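Local coordinates for protein sugar kinase, pfkB family (Thermotoga maritima, PDB 2AJR) that probably phosphorylates a phosphosugar such as fructose phosphate with ATP, as a pfkB-family sugar kinase that binds magnesium, at residues P50-L64 against K308-K320. Residues are numbered along the deposited sequence; the frame is centred on the assembly and turned at random.
Sequences PGGKGINVSIALSKL and KEKYMPDLEAIKK. With MG (magnesium ion), chain C; ACT (acetate ion), chain D.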
loop_
_atom_site.group_PDB
_atom_site.type_symbol
_atom_site.label_atom_id
_atom_site.label_comp_id
_atom_site.label_asym_id
_atom_site.label_seq_id
_atom_site.Cartn_x
_atom_site.Cartn_y
_atom_site.Cartn_z
ATOM N N PRO A 50 11.402 -6.746 3.307
ATOM C CA PRO A 50 12.212 -6.418 2.155
ATOM C C PRO A 50 12.042 -7.414 1.043
ATOM O O PRO A 50 11.960 -8.604 1.306
ATOM C CB PRO A 50 13.639 -6.511 2.680
ATOM C CG PRO A 50 13.520 -6.303 4.103
ATOM C CD PRO A 50 12.228 -6.940 4.500
ATOM N N GLY A 51 12.007 -6.914 -0.191
ATOM C CA GLY A 51 11.807 -7.719 -1.373
ATOM C C GLY A 51 12.532 -7.174 -2.588
ATOM O O GLY A 51 13.394 -6.305 -2.476
ATOM N N GLY A 52 12.168 -7.682 -3.759
ATOM C CA GLY A 52 12.997 -7.543 -4.945
ATOM C C GLY A 52 13.738 -8.851 -5.088
ATOM O O GLY A 52 14.172 -9.433 -4.101
ATOM N N LYS A 53 13.877 -9.326 -6.312
ATOM C CA LYS A 53 14.345 -10.693 -6.525
ATOM C C LYS A 53 15.731 -10.976 -5.922
ATOM O O LYS A 53 15.911 -11.990 -5.253
ATOM C CB LYS A 53 14.275 -11.047 -8.016
ATOM C CG LYS A 53 12.811 -11.074 -8.513
ATOM C CD LYS A 53 12.617 -11.623 -9.948
ATOM C CE LYS A 53 11.498 -12.674 -9.986
ATOM N NZ LYS A 53 11.939 -13.999 -9.320
ATOM N N GLY A 54 16.685 -10.077 -6.117
ATOM C CA GLY A 54 18.040 -10.289 -5.621
ATOM C C GLY A 54 18.137 -10.187 -4.106
ATOM O O GLY A 54 18.928 -10.885 -3.458
ATOM N N ILE A 55 17.324 -9.307 -3.542
ATOM C CA ILE A 55 17.239 -9.160 -2.107
ATOM C C ILE A 55 16.666 -10.422 -1.465
ATOM O O ILE A 55 17.151 -10.855 -0.422
ATOM C CB ILE A 55 16.439 -7.885 -1.741
ATOM C CG1 ILE A 55 17.325 -6.664 -2.030
ATOM C CG2 ILE A 55 15.994 -7.906 -0.277
ATOM C CD1 ILE A 55 16.790 -5.363 -1.508
ATOM N N ASN A 56 15.652 -11.015 -2.102
ATOM C CA ASN A 56 15.058 -12.258 -1.601
ATOM C C ASN A 56 16.098 -13.392 -1.701
ATOM O O ASN A 56 16.139 -14.278 -0.843
ATOM C CB ASN A 56 13.776 -12.664 -2.365
ATOM C CG ASN A 56 12.583 -11.699 -2.168
ATOM O OD1 ASN A 56 12.357 -11.121 -1.100
ATOM N ND2 ASN A 56 11.783 -11.579 -3.216
ATOM N N VAL A 57 16.929 -13.356 -2.747
ATOM C CA VAL A 57 18.008 -14.343 -2.894
ATOM C C VAL A 57 19.008 -14.198 -1.758
ATOM O O VAL A 57 19.433 -15.198 -1.199
ATOM C CB VAL A 57 18.725 -14.247 -4.259
ATOM C CG1 VAL A 57 20.000 -15.082 -4.273
ATOM C CG2 VAL A 57 17.789 -14.679 -5.377
ATOM N N SER A 58 19.354 -12.967 -1.393
ATOM C CA SER A 58 20.180 -12.733 -0.212
ATOM C C SER A 58 19.541 -13.274 1.060
ATOM O O SER A 58 20.203 -13.914 1.872
ATOM C CB SER A 58 20.479 -11.245 -0.034
ATOM O OG SER A 58 21.432 -10.792 -0.989
ATOM N N ILE A 59 18.253 -13.016 1.246
ATOM C CA ILE A 59 17.549 -13.537 2.422
ATOM C C ILE A 59 17.601 -15.074 2.382
ATOM O O ILE A 59 18.026 -15.700 3.349
ATOM C CB ILE A 59 16.093 -12.985 2.523
ATOM C CG1 ILE A 59 16.134 -11.469 2.796
ATOM C CG2 ILE A 59 15.290 -13.711 3.623
ATOM C CD1 ILE A 59 14.855 -10.708 2.433
ATOM N N ALA A 60 17.204 -15.661 1.256
ATOM C CA ALA A 60 17.308 -17.112 1.028
ATOM C C ALA A 60 18.705 -17.691 1.347
ATOM O O ALA A 60 18.832 -18.659 2.098
ATOM C CB ALA A 60 16.934 -17.441 -0.402
ATOM N N LEU A 61 19.751 -17.110 0.775
ATOM C CA LEU A 61 21.099 -17.588 1.048
ATOM C C LEU A 61 21.460 -17.503 2.546
ATOM O O LEU A 61 22.122 -18.414 3.082
ATOM C CB LEU A 61 22.128 -16.845 0.190
ATOM C CG LEU A 61 22.080 -17.170 -1.301
ATOM C CD1 LEU A 61 23.024 -16.251 -2.068
ATOM C CD2 LEU A 61 22.409 -18.636 -1.566
ATOM N N SER A 62 21.007 -16.442 3.219
ATOM C CA SER A 62 21.270 -16.280 4.652
ATOM C C SER A 62 20.691 -17.430 5.480
ATOM O O SER A 62 21.358 -17.930 6.360
ATOM C CB SER A 62 20.756 -14.935 5.176
ATOM O OG SER A 62 19.374 -14.992 5.455
ATOM N N LYS A 63 19.482 -17.880 5.165
ATOM C CA LYS A 63 18.871 -19.006 5.876
ATOM C C LYS A 63 19.706 -20.271 5.740
ATOM O O LYS A 63 19.619 -21.170 6.577
ATOM C CB LYS A 63 17.470 -19.312 5.339
ATOM C CG LYS A 63 16.431 -18.193 5.491
ATOM C CD LYS A 63 15.741 -18.193 6.847
ATOM C CE LYS A 63 14.435 -17.373 6.798
ATOM N NZ LYS A 63 13.249 -18.201 6.382
ATOM N N LEU A 64 20.492 -20.350 4.672
ATOM C CA LEU A 64 21.329 -21.517 4.415
ATOM C C LEU A 64 22.785 -21.282 4.811
ATOM O O LEU A 64 23.673 -22.046 4.428
ATOM C CB LEU A 64 21.254 -21.899 2.935
ATOM C CG LEU A 64 19.858 -22.192 2.403
ATOM C CD1 LEU A 64 19.852 -22.326 0.865
ATOM C CD2 LEU A 64 19.292 -23.423 3.089
ATOM N N LYS A 308 1.736 -19.653 2.969
ATOM C CA LYS A 308 1.063 -18.527 2.319
ATOM C C LYS A 308 1.922 -17.272 2.276
ATOM O O LYS A 308 1.802 -16.481 1.349
ATOM C CB LYS A 308 -0.314 -18.236 2.953
ATOM C CG LYS A 308 -0.329 -17.743 4.398
ATOM C CD LYS A 308 -1.794 -17.505 4.900
ATOM C CE LYS A 308 -1.917 -17.458 6.430
ATOM N NZ LYS A 308 -0.800 -16.719 7.069
ATOM N N GLU A 309 2.795 -17.104 3.261
ATOM C CA GLU A 309 3.695 -15.946 3.290
ATOM C C GLU A 309 4.886 -16.220 2.416
ATOM O O GLU A 309 5.222 -17.377 2.168
ATOM C CB GLU A 309 4.238 -15.644 4.691
ATOM C CG GLU A 309 3.226 -15.720 5.793
ATOM C CD GLU A 309 3.015 -17.131 6.316
ATOM O OE1 GLU A 309 3.910 -17.991 6.116
ATOM O OE2 GLU A 309 1.947 -17.360 6.931
ATOM N N LYS A 310 5.516 -15.142 1.969
ATOM C CA LYS A 310 6.847 -15.191 1.412
ATOM C C LYS A 310 7.690 -15.876 2.463
ATOM O O LYS A 310 7.807 -15.374 3.587
ATOM C CB LYS A 310 7.383 -13.778 1.136
ATOM C CG LYS A 310 8.707 -13.753 0.361
ATOM C CD LYS A 310 8.981 -12.395 -0.322
ATOM C CE LYS A 310 9.217 -11.278 0.683
ATOM N NZ LYS A 310 9.874 -10.082 0.070
ATOM N N TYR A 311 8.201 -17.052 2.106
ATOM C CA TYR A 311 9.017 -17.865 2.969
ATOM C C TYR A 311 10.188 -18.375 2.153
ATOM O O TYR A 311 10.018 -19.028 1.139
ATOM C CB TYR A 311 8.194 -19.022 3.534
ATOM C CG TYR A 311 8.991 -20.143 4.183
ATOM C CD1 TYR A 311 9.691 -19.950 5.379
ATOM C CD2 TYR A 311 9.003 -21.412 3.623
ATOM C CE1 TYR A 311 10.412 -20.997 5.974
ATOM C CE2 TYR A 311 9.701 -22.459 4.199
ATOM C CZ TYR A 311 10.405 -22.258 5.371
ATOM O OH TYR A 311 11.098 -23.338 5.902
HETATM N N MSE A 312 11.382 -18.032 2.587
HETATM C CA MSE A 312 12.587 -18.590 2.031
HETATM C C MSE A 312 12.942 -19.766 2.941
HETATM O O MSE A 312 13.079 -19.594 4.148
HETATM C CB MSE A 312 13.694 -17.543 2.030
HETATM C CG MSE A 312 13.352 -16.279 1.264
HETATM SE SE MSE A 312 12.989 -16.601 -0.684
HETATM C CE MSE A 312 11.071 -15.986 -0.806
ATOM N N PRO A 313 13.065 -20.968 2.370
ATOM C CA PRO A 313 13.202 -22.171 3.181
ATOM C C PRO A 313 14.588 -22.378 3.766
ATOM O O PRO A 313 15.559 -21.838 3.245
ATOM C CB PRO A 313 12.900 -23.281 2.177
ATOM C CG PRO A 313 13.379 -22.733 0.874
ATOM C CD PRO A 313 13.067 -21.273 0.929
ATOM N N ASP A 314 14.663 -23.144 4.851
ATOM C CA ASP A 314 15.945 -23.658 5.340
ATOM C C ASP A 314 16.246 -25.048 4.758
ATOM O O ASP A 314 15.372 -25.678 4.146
ATOM C CB ASP A 314 16.038 -23.650 6.883
ATOM C CG ASP A 314 15.010 -24.563 7.578
ATOM O OD1 ASP A 314 14.482 -25.536 6.991
ATOM O OD2 ASP A 314 14.751 -24.299 8.768
ATOM N N LEU A 315 17.481 -25.505 4.953
ATOM C CA LEU A 315 17.956 -26.760 4.365
ATOM C C LEU A 315 17.079 -27.963 4.725
ATOM O O LEU A 315 16.831 -28.810 3.884
ATOM C CB LEU A 315 19.415 -27.030 4.762
ATOM C CG LEU A 315 20.086 -28.236 4.089
ATOM C CD1 LEU A 315 20.056 -28.087 2.566
ATOM C CD2 LEU A 315 21.512 -28.432 4.592
ATOM N N GLU A 316 16.610 -28.032 5.965
ATOM C CA GLU A 316 15.684 -29.086 6.373
ATOM C C GLU A 316 14.431 -29.072 5.491
ATOM O O GLU A 316 14.022 -30.111 4.995
ATOM C CB GLU A 316 15.300 -28.955 7.858
ATOM C CG GLU A 316 14.234 -29.982 8.329
ATOM C CD GLU A 316 13.950 -29.965 9.854
ATOM O OE1 GLU A 316 14.174 -28.917 10.510
ATOM O OE2 GLU A 316 13.490 -31.008 10.395
ATOM N N ALA A 317 13.843 -27.893 5.291
ATOM C CA ALA A 317 12.588 -27.762 4.541
ATOM C C ALA A 317 12.794 -28.041 3.045
ATOM O O ALA A 317 11.851 -28.458 2.346
ATOM C CB ALA A 317 11.979 -26.371 4.752
ATOM N N ILE A 318 14.017 -27.803 2.562
ATOM C CA ILE A 318 14.372 -28.056 1.162
ATOM C C ILE A 318 14.529 -29.554 0.894
ATOM O O ILE A 318 13.944 -30.082 -0.038
ATOM C CB ILE A 318 15.678 -27.326 0.767
ATOM C CG1 ILE A 318 15.440 -25.812 0.744
ATOM C CG2 ILE A 318 16.162 -27.793 -0.594
ATOM C CD1 ILE A 318 16.683 -24.993 0.599
ATOM N N LYS A 319 15.321 -30.233 1.719
ATOM C CA LYS A 319 15.543 -31.680 1.575
ATOM C C LYS A 319 14.241 -32.487 1.616
ATOM O O LYS A 319 14.136 -33.510 0.946
ATOM C CB LYS A 319 16.510 -32.200 2.659
ATOM C CG LYS A 319 17.993 -31.932 2.374
ATOM C CD LYS A 319 18.884 -32.532 3.449
ATOM C CE LYS A 319 20.364 -32.539 3.045
ATOM N NZ LYS A 319 21.179 -33.501 3.876
ATOM N N LYS A 320 13.265 -32.017 2.396
ATOM C CA LYS A 320 11.935 -32.647 2.490
ATOM C C LYS A 320 11.185 -32.735 1.161
ATOM O O LYS A 320 10.255 -33.518 1.019
ATOM C CB LYS A 320 11.054 -31.888 3.491
ATOM C CG LYS A 320 11.255 -32.314 4.937
ATOM C CD LYS A 320 10.680 -31.284 5.912
ATOM C CE LYS A 320 10.718 -31.803 7.345
ATOM N NZ LYS A 320 10.637 -30.717 8.378
HETATM MG MG MG C . 4.948 -18.690 0.048
HETATM C C ACT D . 9.056 -8.952 -5.364
HETATM O O ACT D . 8.204 -7.972 -5.301
HETATM O OXT ACT D . 9.291 -9.638 -4.313
HETATM C CH3 ACT D . 9.822 -9.283 -6.614
#
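K310 and N56 cross at about a right angle. The ammonium group of K310 is held by two oxygens of the 50-64 segment. NZ lies 2.8 Å from P50 O, above that carbonyl plane, and 2.9 Å from N56 OD1, tilted 19° from the amide plane. It also forms a salt bridge with D24. With an alanine here, D24 would probably lose this countercharge, and P50 O and N56 OD1 this donor. The other end of that amide, ND2, bonds to D273. One turn further along helix 53-63, A60 and I59 meet M312, a selenomethionine. Its bend at chi2 (-61°) turns SE toward A60 CB, 4.0 Å away. M312 crosses I59 at about a right angle, CG against I59 CG2. K63 curls back over the extended loop 311-313. Its NZ donates to M312 O at 2.6 Å, in the carbonyl plane. L64 and I318 meet tip to tip, CD2 to CD1 at 3.9 Å, beside helix 315-319, which D314 caps through A317 N. Just before K310, E309 O binds magnesium, as does R307 O. G51 and G52 open the N-terminal pfkB signature, which runs on through helix 53-63. The contact ties that motif to the C-terminal metal-binding loop of the ribokinase-like fold.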